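Local coordinates for methylxanthine N3-demethylase NdmB (PDB 6ICL), which catalyses the N3-demethylation of theobromine and related methylxanthines, releasing formaldehyde, as a Rieske non-heme iron oxygenase in bacterial caffeine degradation, at residues A185-E190 against T328-V333; E190-F195 against L273-S278; G224-K229 against R343-E348. One frame throughout, in Å; residues are numbered along the deposited sequence.

Contact 1: A185-E190 against T328-V333; sequences AERRWE and TSEVSV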
ATOM      1  N   ALA A 185      22.539  16.503  13.588  1.00 34.76           N
ATOM      2  CA  ALA A 185      23.429  15.721  14.447  1.00 32.19           C
ATOM      3  C   ALA A 185      23.660  16.362  15.822  1.00 36.30           C
ATOM      4  O   ALA A 185      23.872  15.639  16.809  1.00 31.16           O
ATOM      5  CB  ALA A 185      24.768  15.501  13.736  1.00 32.88           C
ATOM      6  N   GLU A 186      23.628  17.699  15.923  1.00 35.49           N
ATOM      7  CA  GLU A 186      23.785  18.325  17.247  1.00 36.90           C
ATOM      8  C   GLU A 186      22.675  17.899  18.199  1.00 34.18           C
ATOM      9  O   GLU A 186      22.927  17.651  19.383  1.00 37.07           O
ATOM     10  CB  GLU A 186      23.812  19.860  17.140  1.00 36.25           C
ATOM     11  CG  GLU A 186      25.038  20.444  16.442  1.00 39.04           C
ATOM     12  CD  GLU A 186      24.921  20.393  14.912  1.00 40.95           C
ATOM     13  OE1 GLU A 186      25.951  20.580  14.221  1.00 43.61           O
ATOM     14  OE2 GLU A 186      23.799  20.170  14.397  1.00 39.71           O
ATOM     15  N   ARG A 187      21.431  17.816  17.707  1.00 34.04           N
ATOM     16  CA  ARG A 187      20.330  17.409  18.576  1.00 32.60           C
ATOM     17  C   ARG A 187      20.521  15.987  19.062  1.00 33.70           C
ATOM     18  O   ARG A 187      20.134  15.648  20.197  1.00 34.97           O
ATOM     19  CB  ARG A 187      18.989  17.511  17.848  1.00 36.79           C
ATOM     20  CG  ARG A 187      18.645  18.868  17.287  1.00 37.93           C
ATOM     21  CD  ARG A 187      18.120  19.758  18.352  1.00 38.20           C
ATOM     22  NE  ARG A 187      17.462  20.940  17.803  1.00 39.05           N
ATOM     23  CZ  ARG A 187      17.146  21.989  18.553  1.00 42.88           C
ATOM     24  NH1 ARG A 187      17.447  21.962  19.847  1.00 37.38           N
ATOM     25  NH2 ARG A 187      16.559  23.055  18.017  1.00 39.19           N
ATOM     26  N   ARG A 188      21.059  15.119  18.203  1.00 31.09           N
ATOM     27  CA  ARG A 188      21.287  13.734  18.620  1.00 34.87           C
ATOM     28  C   ARG A 188      22.365  13.653  19.703  1.00 31.93           C
ATOM     29  O   ARG A 188      22.220  12.910  20.679  1.00 33.77           O
ATOM     30  CB  ARG A 188      21.670  12.867  17.421  1.00 30.72           C
ATOM     31  CG  ARG A 188      21.200  11.418  17.555  1.00 36.40           C
ATOM     32  CD  ARG A 188      22.194  10.631  18.347  1.00 40.51           C
ATOM     33  NE  ARG A 188      21.661   9.379  18.885  1.00 42.82           N
ATOM     34  CZ  ARG A 188      20.982   9.280  20.024  1.00 43.99           C
ATOM     35  NH1 ARG A 188      20.715  10.364  20.750  1.00 39.94           N
ATOM     36  NH2 ARG A 188      20.560   8.097  20.434  1.00 39.54           N
ATOM     37  N   TRP A 189      23.456  14.397  19.532  1.00 33.47           N
ATOM     38  CA  TRP A 189      24.523  14.409  20.527  1.00 35.12           C
ATOM     39  C   TRP A 189      24.014  14.916  21.875  1.00 33.35           C
ATOM     40  O   TRP A 189      24.219  14.274  22.915  1.00 33.78           O
ATOM     41  CB  TRP A 189      25.680  15.274  20.017  1.00 32.62           C
ATOM     42  CG  TRP A 189      26.929  15.114  20.808  1.00 36.00           C
ATOM     43  CD1 TRP A 189      27.974  14.291  20.524  1.00 34.95           C
ATOM     44  CD2 TRP A 189      27.273  15.801  22.021  1.00 37.61           C
ATOM     45  NE1 TRP A 189      28.959  14.429  21.478  1.00 34.70           N
ATOM     46  CE2 TRP A 189      28.550  15.349  22.410  1.00 38.61           C
ATOM     47  CE3 TRP A 189      26.625  16.759  22.812  1.00 39.98           C
ATOM     48  CZ2 TRP A 189      29.197  15.814  23.565  1.00 37.95           C
ATOM     49  CZ3 TRP A 189      27.282  17.231  23.970  1.00 38.52           C
ATOM     50  CH2 TRP A 189      28.545  16.755  24.325  1.00 37.65           C
ATOM     51  N   GLU A 190      23.315  16.054  21.877  1.00 35.55           N
ATOM     52  CA  GLU A 190      22.813  16.589  23.141  1.00 38.90           C
ATOM     53  C   GLU A 190      21.821  15.648  23.796  1.00 37.06           C
ATOM     54  O   GLU A 190      21.749  15.582  25.027  1.00 38.83           O
ATOM     55  CB  GLU A 190      22.162  17.949  22.931  1.00 36.34           C
ATOM     56  CG  GLU A 190      23.142  18.990  22.436  1.00 37.48           C
ATOM     57  CD  GLU A 190      22.523  20.368  22.423  1.00 39.43           C
ATOM     58  OE1 GLU A 190      21.293  20.462  22.600  1.00 43.80           O
ATOM     59  OE2 GLU A 190      23.260  21.349  22.224  1.00 41.73           O
ATOM     60  N   THR A 328      19.500  30.334  18.756  1.00 52.78           N
ATOM     61  CA  THR A 328      20.094  31.164  19.807  1.00 53.55           C
ATOM     62  C   THR A 328      19.100  31.480  20.926  1.00 50.17           C
ATOM     63  O   THR A 328      19.510  31.740  22.063  1.00 56.03           O
ATOM     64  CB  THR A 328      20.628  32.469  19.212  1.00 56.53           C
ATOM     65  OG1 THR A 328      19.555  33.147  18.545  1.00 61.64           O
ATOM     66  CG2 THR A 328      21.732  32.192  18.204  1.00 53.18           C
ATOM     67  N   SER A 329      17.801  31.456  20.633  1.00 53.40           N
ATOM     68  CA  SER A 329      16.785  31.796  21.619  1.00 52.16           C
ATOM     69  C   SER A 329      16.501  30.685  22.627  1.00 55.12           C
ATOM     70  O   SER A 329      15.723  30.914  23.560  1.00 51.68           O
ATOM     71  CB  SER A 329      15.479  32.148  20.915  1.00 51.55           C
ATOM     72  OG  SER A 329      14.813  30.965  20.502  1.00 59.98           O
ATOM     73  N   GLU A 330      17.065  29.488  22.462  1.00 47.88           N
ATOM     74  CA  GLU A 330      16.772  28.405  23.395  1.00 46.23           C
ATOM     75  C   GLU A 330      17.293  28.748  24.792  1.00 46.64           C
ATOM     76  O   GLU A 330      18.356  29.352  24.945  1.00 44.21           O
ATOM     77  CB  GLU A 330      17.374  27.087  22.892  1.00 41.91           C
ATOM     78  CG  GLU A 330      16.530  26.405  21.798  1.00 45.71           C
ATOM     79  CD  GLU A 330      17.327  25.358  21.006  1.00 46.10           C
ATOM     80  OE1 GLU A 330      17.154  25.257  19.777  1.00 52.04           O
ATOM     81  OE2 GLU A 330      18.171  24.672  21.600  1.00 48.43           O
ATOM     82  N   VAL A 331      16.531  28.377  25.814  1.00 44.07           N
ATOM     83  CA  VAL A 331      16.797  28.825  27.179  1.00 43.46           C
ATOM     84  C   VAL A 331      17.539  27.714  27.906  1.00 43.22           C
ATOM     85  O   VAL A 331      16.966  26.656  28.182  1.00 43.43           O
ATOM     86  CB  VAL A 331      15.503  29.195  27.918  1.00 44.25           C
ATOM     87  CG1 VAL A 331      15.810  29.483  29.386  1.00 46.06           C
ATOM     88  CG2 VAL A 331      14.810  30.382  27.247  1.00 39.79           C
ATOM     89  N   SER A 332      18.801  27.954  28.254  1.00 42.93           N
ATOM     90  CA  SER A 332      19.603  26.998  29.012  1.00 43.81           C
ATOM     91  C   SER A 332      19.587  27.305  30.507  1.00 47.23           C
ATOM     92  O   SER A 332      19.694  28.464  30.920  1.00 50.16           O
ATOM     93  CB  SER A 332      21.043  26.986  28.508  1.00 42.48           C
ATOM     94  OG  SER A 332      21.071  26.629  27.141  1.00 42.56           O
ATOM     95  N   VAL A 333      19.467  26.248  31.314  1.00 47.41           N
ATOM     96  CA  VAL A 333      19.544  26.339  32.770  1.00 50.11           C
ATOM     97  C   VAL A 333      20.811  25.633  33.241  1.00 52.09           C
ATOM     98  O   VAL A 333      21.590  25.115  32.427  1.00 46.28           O
ATOM     99  CB  VAL A 333      18.288  25.751  33.452  1.00 45.60           C
ATOM    100  CG1 VAL A 333      17.064  26.568  33.095  1.00 50.90           C
ATOM    101  CG2 VAL A 333      18.075  24.287  33.061  1.00 48.38           C
TER
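R187 reaches out from helix 185-192 to lay the edge of its guanidinium against the carboxylate of E330, the two side chains coming from opposite directions. The CA atoms of R187 and E330 are 12.5 Å apart, so both side chains have to span the distance. The principal bond of the salt bridge runs from R187 NH2 to E330 OE1 at 2.9 Å, with an N-H...O angle of 142°. It is not a flat two-pronged pair: the two planes lie 20° apart, and NH2 meets OE1 from above the carboxylate plane, 36° out of it. R187 NH1 adds only weak bonds, 3.3 Å to OE1 and 3.3 Å to OE2 of E330. Beyond CG the chain of E330 is extended, which carries its carboxylate out to the guanidinium of R187. Both charged groups are buried and have further partners. R187 NE bonds to the L324 carbonyl and NH2 also to that of P323, fixing the rotation of the guanidinium, while E330 OE2 is paired with R343 and H84 of the second subunit packs on E330. The positive charge of R343 would probably offset the like charge of E190, whose OE1 is 5.3 Å from E330 OE2. The bridge thus ties helix 185-192 to the loop between helices 300-319 and 337-355, with strands 270-281 and 284-294 packed against the helix through A185 and R188.

Contact 2: E190-F195 against L273-S278; sequences ENFTDF and LWTTAS
In the C-terminal catalytic domain of this Rieske oxygenase, the end of helix 185-192 rests on the large antiparallel sheet, here on strand 270-281, and F192 makes the junction. The nearest CA atoms, those of F192 and T275, are 8.2 Å apart, a gap filled by the phenyl ring. With CG anti to the backbone N (chi1 -163°), F192 turns its ring toward the strand, where L273 and T275 point back at it from the same side. T275 lies over one face: its CB is 4.2 Å from the F192 ring centroid and 18° off the ring normal, the geometry of a CH-pi contact, displaced toward the rim. The hydroxyl of T275 comes close too, OG1 being 3.4 Å from F192 CE1. L273 meets the far end of the ring, its CD2 lying 3.5 Å from F192 CZ; its CG is 3.6 Å from the same CZ and sits at the ring edge, in plane. Were F192 cut back to an alanine, a gap would probably open between helix end and strand, and L273 and T275 would lose the ring they pack on. V258 of the adjacent strand 257-264 also touches F192. The side chain of F192 is about 7 Å from the iron bound by H197, H202 and D314, but it is N191, its neighbour in the chain, that reaches a metal ligand, bonding through ND2 to D314 OD1 and to Y107 of the second subunit. No hydrogen bond crosses between the segments; the junction relies on shape and dispersion, which suggests that the size and placement of the ring, more than any polar pair, help to set the spacing of helix end and strand.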
ATOM      1  N   GLU A 190      23.315  16.054  21.877  1.00 35.55           N
ATOM      2  CA  GLU A 190      22.813  16.589  23.141  1.00 38.90           C
ATOM      3  C   GLU A 190      21.821  15.648  23.796  1.00 37.06           C
ATOM      4  O   GLU A 190      21.749  15.582  25.027  1.00 38.83           O
ATOM      5  CB  GLU A 190      22.162  17.949  22.931  1.00 36.34           C
ATOM      6  CG  GLU A 190      23.142  18.990  22.436  1.00 37.48           C
ATOM      7  CD  GLU A 190      22.523  20.368  22.423  1.00 39.43           C
ATOM      8  OE1 GLU A 190      21.293  20.462  22.600  1.00 43.80           O
ATOM      9  OE2 GLU A 190      23.260  21.349  22.224  1.00 41.73           O
ATOM     10  N   ASN A 191      21.047  14.914  23.003  1.00 33.09           N
ATOM     11  CA  ASN A 191      20.169  13.908  23.592  1.00 34.58           C
ATOM     12  C   ASN A 191      20.968  12.811  24.285  1.00 36.45           C
ATOM     13  O   ASN A 191      20.577  12.329  25.352  1.00 36.71           O
ATOM     14  CB  ASN A 191      19.267  13.303  22.515  1.00 33.48           C
ATOM     15  CG  ASN A 191      18.430  12.148  23.039  1.00 35.40           C
ATOM     16  OD1 ASN A 191      18.552  11.022  22.568  1.00 37.90           O
ATOM     17  ND2 ASN A 191      17.592  12.421  24.021  1.00 34.02           N
ATOM     18  N   PHE A 192      22.089  12.388  23.684  1.00 38.80           N
ATOM     19  CA  PHE A 192      22.803  11.222  24.211  1.00 38.56           C
ATOM     20  C   PHE A 192      23.527  11.544  25.521  1.00 42.72           C
ATOM     21  O   PHE A 192      23.709  10.657  26.366  1.00 43.33           O
ATOM     22  CB  PHE A 192      23.793  10.701  23.169  1.00 36.66           C
ATOM     23  CG  PHE A 192      24.284   9.296  23.435  1.00 41.95           C
ATOM     24  CD1 PHE A 192      23.577   8.197  22.966  1.00 44.15           C
ATOM     25  CD2 PHE A 192      25.479   9.074  24.120  1.00 49.14           C
ATOM     26  CE1 PHE A 192      24.021   6.896  23.194  1.00 45.01           C
ATOM     27  CE2 PHE A 192      25.945   7.764  24.348  1.00 49.72           C
ATOM     28  CZ  PHE A 192      25.209   6.674  23.869  1.00 47.92           C
ATOM     29  N   THR A 193      23.944  12.795  25.706  1.00 38.26           N
ATOM     30  CA  THR A 193      24.742  13.197  26.855  1.00 39.67           C
ATOM     31  C   THR A 193      23.899  13.839  27.957  1.00 42.29           C
ATOM     32  O   THR A 193      24.443  14.539  28.813  1.00 44.22           O
ATOM     33  CB  THR A 193      25.849  14.164  26.419  1.00 35.43           C
ATOM     34  OG1 THR A 193      25.261  15.313  25.806  1.00 39.57           O
ATOM     35  CG2 THR A 193      26.824  13.508  25.421  1.00 34.97           C
ATOM     36  N   ASP A 194      22.589  13.629  27.952  1.00 43.27           N
ATOM     37  CA  ASP A 194      21.693  14.290  28.893  1.00 42.77           C
ATOM     38  C   ASP A 194      20.954  13.262  29.735  1.00 45.50           C
ATOM     39  O   ASP A 194      20.389  12.305  29.193  1.00 41.49           O
ATOM     40  CB  ASP A 194      20.681  15.169  28.159  1.00 43.03           C
ATOM     41  CG  ASP A 194      19.588  15.665  29.077  1.00 44.50           C
ATOM     42  OD1 ASP A 194      19.906  16.518  29.921  1.00 49.81           O
ATOM     43  OD2 ASP A 194      18.425  15.203  28.975  1.00 43.29           O
ATOM     44  N   PHE A 195      20.934  13.473  31.059  1.00 42.42           N
ATOM     45  CA  PHE A 195      20.184  12.612  31.972  1.00 43.07           C
ATOM     46  C   PHE A 195      18.857  13.202  32.412  1.00 43.42           C
ATOM     47  O   PHE A 195      17.965  12.448  32.822  1.00 41.80           O
ATOM     48  CB  PHE A 195      21.004  12.316  33.237  1.00 49.53           C
ATOM     49  CG  PHE A 195      21.955  11.174  33.094  1.00 44.74           C
ATOM     50  CD1 PHE A 195      21.551   9.885  33.381  1.00 51.66           C
ATOM     51  CD2 PHE A 195      23.254  11.387  32.683  1.00 49.22           C
ATOM     52  CE1 PHE A 195      22.431   8.818  33.251  1.00 46.57           C
ATOM     53  CE2 PHE A 195      24.142  10.324  32.549  1.00 50.03           C
ATOM     54  CZ  PHE A 195      23.723   9.038  32.838  1.00 48.40           C
ATOM     55  N   LEU A 273      29.204   2.338  26.073  1.00 38.32           N
ATOM     56  CA  LEU A 273      28.199   2.696  25.081  1.00 37.80           C
ATOM     57  C   LEU A 273      28.755   3.864  24.283  1.00 39.70           C
ATOM     58  O   LEU A 273      29.170   4.881  24.856  1.00 39.53           O
ATOM     59  CB  LEU A 273      26.851   3.047  25.724  1.00 36.35           C
ATOM     60  CG  LEU A 273      25.662   3.248  24.754  1.00 43.05           C
ATOM     61  CD1 LEU A 273      25.391   1.998  23.891  1.00 36.43           C
ATOM     62  CD2 LEU A 273      24.381   3.681  25.477  1.00 44.07           C
ATOM     63  N   TRP A 274      28.814   3.691  22.975  1.00 34.83           N
ATOM     64  CA  TRP A 274      29.406   4.655  22.072  1.00 37.20           C
ATOM     65  C   TRP A 274      28.426   4.968  20.953  1.00 40.39           C
ATOM     66  O   TRP A 274      27.706   4.086  20.465  1.00 35.14           O
ATOM     67  CB  TRP A 274      30.718   4.093  21.521  1.00 32.93           C
ATOM     68  CG  TRP A 274      31.506   4.919  20.517  1.00 34.65           C
ATOM     69  CD1 TRP A 274      32.611   5.700  20.775  1.00 37.05           C
ATOM     70  CD2 TRP A 274      31.306   4.973  19.098  1.00 34.64           C
ATOM     71  NE1 TRP A 274      33.096   6.237  19.605  1.00 36.48           N
ATOM     72  CE2 TRP A 274      32.320   5.806  18.560  1.00 37.74           C
ATOM     73  CE3 TRP A 274      30.378   4.381  18.222  1.00 33.34           C
ATOM     74  CZ2 TRP A 274      32.428   6.072  17.179  1.00 35.77           C
ATOM     75  CZ3 TRP A 274      30.491   4.635  16.856  1.00 31.75           C
ATOM     76  CH2 TRP A 274      31.497   5.480  16.344  1.00 33.45           C
ATOM     77  N   THR A 275      28.419   6.225  20.534  1.00 36.81           N
ATOM     78  CA  THR A 275      27.618   6.637  19.399  1.00 34.87           C
ATOM     79  C   THR A 275      28.327   7.789  18.720  1.00 36.93           C
ATOM     80  O   THR A 275      29.045   8.556  19.370  1.00 34.83           O
ATOM     81  CB  THR A 275      26.197   7.048  19.826  1.00 38.52           C
ATOM     82  OG1 THR A 275      25.512   5.895  20.332  1.00 46.73           O
ATOM     83  CG2 THR A 275      25.398   7.602  18.640  1.00 37.95           C
ATOM     84  N   THR A 276      28.150   7.876  17.404  1.00 31.34           N
ATOM     85  CA  THR A 276      28.534   9.039  16.632  1.00 31.83           C
ATOM     86  C   THR A 276      27.397   9.356  15.672  1.00 36.51           C
ATOM     87  O   THR A 276      26.837   8.451  15.038  1.00 32.56           O
ATOM     88  CB  THR A 276      29.848   8.791  15.878  1.00 35.50           C
ATOM     89  OG1 THR A 276      30.905   8.614  16.829  1.00 34.61           O
ATOM     90  CG2 THR A 276      30.199   9.977  15.002  1.00 30.00           C
ATOM     91  N   ALA A 277      27.044  10.630  15.583  1.00 31.79           N
ATOM     92  CA  ALA A 277      26.021  11.088  14.654  1.00 33.61           C
ATOM     93  C   ALA A 277      26.703  11.629  13.408  1.00 33.18           C
ATOM     94  O   ALA A 277      27.622  12.436  13.508  1.00 34.68           O
ATOM     95  CB  ALA A 277      25.137  12.154  15.302  1.00 33.57           C
ATOM     96  N   SER A 278      26.268  11.164  12.239  1.00 33.13           N
ATOM     97  CA  SER A 278      26.841  11.648  10.994  1.00 30.55           C
ATOM     98  C   SER A 278      25.952  12.716  10.371  1.00 33.61           C
ATOM     99  O   SER A 278      24.750  12.486  10.200  1.00 33.70           O
ATOM    100  CB  SER A 278      27.011  10.488  10.027  1.00 29.07           C
ATOM    101  OG  SER A 278      27.629  10.934   8.838  1.00 32.74           O
TER

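Contact 3: G224-K229 against R343-E348; sequences GELQFK and RKWHKE
W345 on helix 337-355 pushes its six-membered ring against the start of strand 225-230, and van der Waals contact accounts for the whole meeting: no hydrogen bond passes between the two segments. Among the apolar contacts, CG of L226 lies 3.9 Å from CE3 of W345, at the edge of the indole and in its plane, and L226 CD2 is 4.1 Å from the same carbon. The two side chains run alongside one another with opposite headings. A chi1 of -88°, with CG anti to the carbonyl carbon, brings the end of L226 nearer to the helix than its CB direction alone would suggest.

Contacts with the backbone form the second group. W345 CZ3 is 3.6 Å from E225 O, which sits at the edge of the ring near its plane, and W345 CH2 approaches G224 C at 3.8 Å. A chi1 of -159° swings the indole of W345 toward the strand, while its NE1 bonds to the carbonyl of S363.

The polar interactions run within the strand or to outside partners. Q227 NE2 donates to E225 OE1 at 2.8 Å with an angle of 157°. It meets that oxygen from above the carboxylate plane. The same OE1 takes part in a salt bridge with R251 of strand 246-253, so two groups grip this buried oxygen. The CB of E225 points away from the helix, and only its backbone meets W345.

Seen as a whole, this is helix-on-sheet packing near one edge of the seven-stranded antiparallel sheet of the oxygenase C-terminal domain, with helix 337-355 lying against its next-to-outermost strand, 225-230.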
ATOM      1  N   GLY A 224      40.961  17.656  21.256  1.00 50.70           N
ATOM      2  CA  GLY A 224      39.839  17.518  20.338  1.00 48.14           C
ATOM      3  C   GLY A 224      38.596  16.860  20.907  1.00 47.01           C
ATOM      4  O   GLY A 224      37.649  16.606  20.150  1.00 46.68           O
ATOM      5  N   GLU A 225      38.559  16.584  22.210  1.00 45.53           N
ATOM      6  CA  GLU A 225      37.454  15.893  22.859  1.00 38.23           C
ATOM      7  C   GLU A 225      36.842  16.776  23.941  1.00 46.84           C
ATOM      8  O   GLU A 225      37.564  17.478  24.657  1.00 44.35           O
ATOM      9  CB  GLU A 225      37.922  14.584  23.508  1.00 40.62           C
ATOM     10  CG  GLU A 225      38.797  13.683  22.623  1.00 44.86           C
ATOM     11  CD  GLU A 225      39.117  12.351  23.297  1.00 44.84           C
ATOM     12  OE1 GLU A 225      38.729  12.154  24.476  1.00 43.36           O
ATOM     13  OE2 GLU A 225      39.751  11.493  22.647  1.00 42.60           O
ATOM     14  N   LEU A 226      35.517  16.743  24.068  1.00 41.49           N
ATOM     15  CA  LEU A 226      34.880  17.125  25.325  1.00 42.34           C
ATOM     16  C   LEU A 226      34.987  15.962  26.301  1.00 47.22           C
ATOM     17  O   LEU A 226      34.648  14.823  25.958  1.00 45.20           O
ATOM     18  CB  LEU A 226      33.412  17.498  25.128  1.00 42.50           C
ATOM     19  CG  LEU A 226      33.073  18.943  24.784  1.00 47.76           C
ATOM     20  CD1 LEU A 226      31.575  19.088  24.614  1.00 42.83           C
ATOM     21  CD2 LEU A 226      33.603  19.907  25.868  1.00 42.18           C
ATOM     22  N   GLN A 227      35.482  16.236  27.511  1.00 41.56           N
ATOM     23  CA  GLN A 227      35.645  15.209  28.523  1.00 41.87           C
ATOM     24  C   GLN A 227      34.972  15.660  29.806  1.00 49.20           C
ATOM     25  O   GLN A 227      35.214  16.771  30.292  1.00 49.05           O
ATOM     26  CB  GLN A 227      37.120  14.896  28.760  1.00 46.52           C
ATOM     27  CG  GLN A 227      37.811  14.373  27.528  1.00 44.08           C
ATOM     28  CD  GLN A 227      39.219  13.903  27.812  1.00 49.84           C
ATOM     29  OE1 GLN A 227      39.737  14.105  28.909  1.00 51.29           O
ATOM     30  NE2 GLN A 227      39.845  13.265  26.823  1.00 42.79           N
ATOM     31  N   PHE A 228      34.103  14.807  30.331  1.00 43.31           N
ATOM     32  CA  PHE A 228      33.447  15.085  31.589  1.00 42.72           C
ATOM     33  C   PHE A 228      33.107  13.756  32.233  1.00 46.83           C
ATOM     34  O   PHE A 228      33.076  12.710  31.578  1.00 46.27           O
ATOM     35  CB  PHE A 228      32.195  15.958  31.415  1.00 44.39           C
ATOM     36  CG  PHE A 228      31.313  15.550  30.254  1.00 44.25           C
ATOM     37  CD1 PHE A 228      31.609  15.955  28.963  1.00 42.81           C
ATOM     38  CD2 PHE A 228      30.190  14.765  30.460  1.00 46.11           C
ATOM     39  CE1 PHE A 228      30.800  15.585  27.894  1.00 41.67           C
ATOM     40  CE2 PHE A 228      29.373  14.389  29.384  1.00 45.49           C
ATOM     41  CZ  PHE A 228      29.680  14.802  28.114  1.00 39.74           C
ATOM     42  N   LYS A 229      32.870  13.811  33.530  1.00 39.95           N
ATOM     43  CA  LYS A 229      32.599  12.637  34.330  1.00 46.64           C
ATOM     44  C   LYS A 229      31.430  12.982  35.237  1.00 46.78           C
ATOM     45  O   LYS A 229      31.343  14.099  35.744  1.00 51.21           O
ATOM     46  CB  LYS A 229      33.859  12.210  35.127  1.00 48.87           C
ATOM     47  CG  LYS A 229      33.619  11.118  36.161  1.00 54.93           C
ATOM     48  CD  LYS A 229      34.928  10.433  36.577  1.00 66.42           C
ATOM     49  CE  LYS A 229      34.719   9.414  37.704  1.00 75.49           C
ATOM     50  NZ  LYS A 229      35.599   9.657  38.891  1.00 82.58           N
ATOM     51  N   ARG A 343      27.668  23.551  22.631  1.00 37.24           N
ATOM     52  CA  ARG A 343      27.293  24.646  21.741  1.00 40.37           C
ATOM     53  C   ARG A 343      28.394  25.701  21.639  1.00 40.94           C
ATOM     54  O   ARG A 343      28.678  26.207  20.546  1.00 41.71           O
ATOM     55  CB  ARG A 343      25.987  25.266  22.230  1.00 40.65           C
ATOM     56  CG  ARG A 343      24.849  24.280  22.207  1.00 41.21           C
ATOM     57  CD  ARG A 343      23.563  24.861  22.678  1.00 38.16           C
ATOM     58  NE  ARG A 343      22.516  23.870  22.513  1.00 40.47           N
ATOM     59  CZ  ARG A 343      21.253  24.140  22.222  1.00 43.46           C
ATOM     60  NH1 ARG A 343      20.864  25.391  22.061  1.00 46.39           N
ATOM     61  NH2 ARG A 343      20.377  23.156  22.072  1.00 40.39           N
ATOM     62  N   LYS A 344      29.038  26.033  22.764  1.00 43.75           N
ATOM     63  CA  LYS A 344      30.132  27.007  22.741  1.00 39.53           C
ATOM     64  C   LYS A 344      31.237  26.568  21.803  1.00 41.54           C
ATOM     65  O   LYS A 344      31.712  27.348  20.970  1.00 41.75           O
ATOM     66  CB  LYS A 344      30.710  27.197  24.145  1.00 46.24           C
ATOM     67  CG  LYS A 344      29.882  28.047  25.087  1.00 50.31           C
ATOM     68  CD  LYS A 344      30.770  28.554  26.248  1.00 61.15           C
ATOM     69  CE  LYS A 344      29.966  29.275  27.348  1.00 60.89           C
ATOM     70  NZ  LYS A 344      29.316  30.543  26.894  1.00 66.78           N
ATOM     71  N   TRP A 345      31.678  25.316  21.934  1.00 39.74           N
ATOM     72  CA  TRP A 345      32.799  24.877  21.120  1.00 38.87           C
ATOM     73  C   TRP A 345      32.393  24.723  19.663  1.00 39.60           C
ATOM     74  O   TRP A 345      33.188  25.035  18.771  1.00 42.42           O
ATOM     75  CB  TRP A 345      33.383  23.582  21.678  1.00 41.23           C
ATOM     76  CG  TRP A 345      34.786  23.321  21.248  1.00 41.85           C
ATOM     77  CD1 TRP A 345      35.557  24.108  20.433  1.00 41.08           C
ATOM     78  CD2 TRP A 345      35.597  22.204  21.611  1.00 36.19           C
ATOM     79  NE1 TRP A 345      36.792  23.532  20.257  1.00 40.83           N
ATOM     80  CE2 TRP A 345      36.845  22.368  20.974  1.00 36.90           C
ATOM     81  CE3 TRP A 345      35.385  21.070  22.402  1.00 41.38           C
ATOM     82  CZ2 TRP A 345      37.874  21.450  21.104  1.00 39.41           C
ATOM     83  CZ3 TRP A 345      36.422  20.158  22.541  1.00 36.13           C
ATOM     84  CH2 TRP A 345      37.651  20.361  21.902  1.00 40.08           C
ATOM     85  N   HIS A 346      31.152  24.298  19.395  1.00 38.97           N
ATOM     86  CA  HIS A 346      30.682  24.252  18.013  1.00 40.62           C
ATOM     87  C   HIS A 346      30.708  25.645  17.387  1.00 41.74           C
ATOM     88  O   HIS A 346      31.186  25.820  16.264  1.00 41.23           O
ATOM     89  CB  HIS A 346      29.273  23.646  17.943  1.00 37.69           C
ATOM     90  CG  HIS A 346      29.257  22.203  17.550  1.00 38.43           C
ATOM     91  ND1 HIS A 346      29.082  21.795  16.242  1.00 39.34           N
ATOM     92  CD2 HIS A 346      29.414  21.072  18.283  1.00 39.11           C
ATOM     93  CE1 HIS A 346      29.123  20.473  16.188  1.00 38.68           C
ATOM     94  NE2 HIS A 346      29.322  20.010  17.412  1.00 39.28           N
ATOM     95  N   LYS A 347      30.220  26.656  18.118  1.00 39.66           N
ATOM     96  CA  LYS A 347      30.195  28.017  17.575  1.00 43.05           C
ATOM     97  C   LYS A 347      31.600  28.530  17.310  1.00 40.03           C
ATOM     98  O   LYS A 347      31.856  29.165  16.281  1.00 42.37           O
ATOM     99  CB  LYS A 347      29.477  28.966  18.540  1.00 47.68           C
ATOM    100  CG  LYS A 347      29.288  30.381  17.985  1.00 47.73           C
ATOM    101  CD  LYS A 347      28.434  30.328  16.725  1.00 53.69           C
ATOM    102  CE  LYS A 347      28.117  31.701  16.156  1.00 53.90           C
ATOM    103  NZ  LYS A 347      27.530  31.591  14.774  1.00 57.41           N
ATOM    104  N   GLU A 348      32.519  28.265  18.234  1.00 40.70           N
ATOM    105  CA  GLU A 348      33.892  28.717  18.073  1.00 44.71           C
ATOM    106  C   GLU A 348      34.561  28.022  16.892  1.00 46.66           C
ATOM    107  O   GLU A 348      35.264  28.663  16.097  1.00 47.62           O
ATOM    108  CB  GLU A 348      34.649  28.459  19.375  1.00 46.31           C
ATOM    109  CG  GLU A 348      36.149  28.685  19.322  1.00 47.75           C
ATOM    110  CD  GLU A 348      36.818  28.286  20.623  1.00 52.42           C
ATOM    111  OE1 GLU A 348      36.182  28.437  21.701  1.00 51.34           O
ATOM    112  OE2 GLU A 348      37.968  27.796  20.559  1.00 54.16           O
TER

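Overall arrangement
All three contacts belong to one helix-and-sheet domain, their centres about 13 Å apart. Contacts 1 and 2 share helix 185-192 and E190; contacts 2 and 3 reach different strands of the same sheet. R343 of segment 343-348 joins contact 1 through E330, its NH2 2.7 Å from E330 OE2, and the helix shared by contacts 1 and 2 through E190, its NE 2.6 Å from E190 OE2. Contacts 1 and 3 are buried, contact 2 partly so, although its centre is nearest the centre of the chain. The chemistry follows place: a charged pair where loop meets helix beside the second subunit, and a single aromatic ring on aliphatic groups, threonine or backbone where helices cover the sheet.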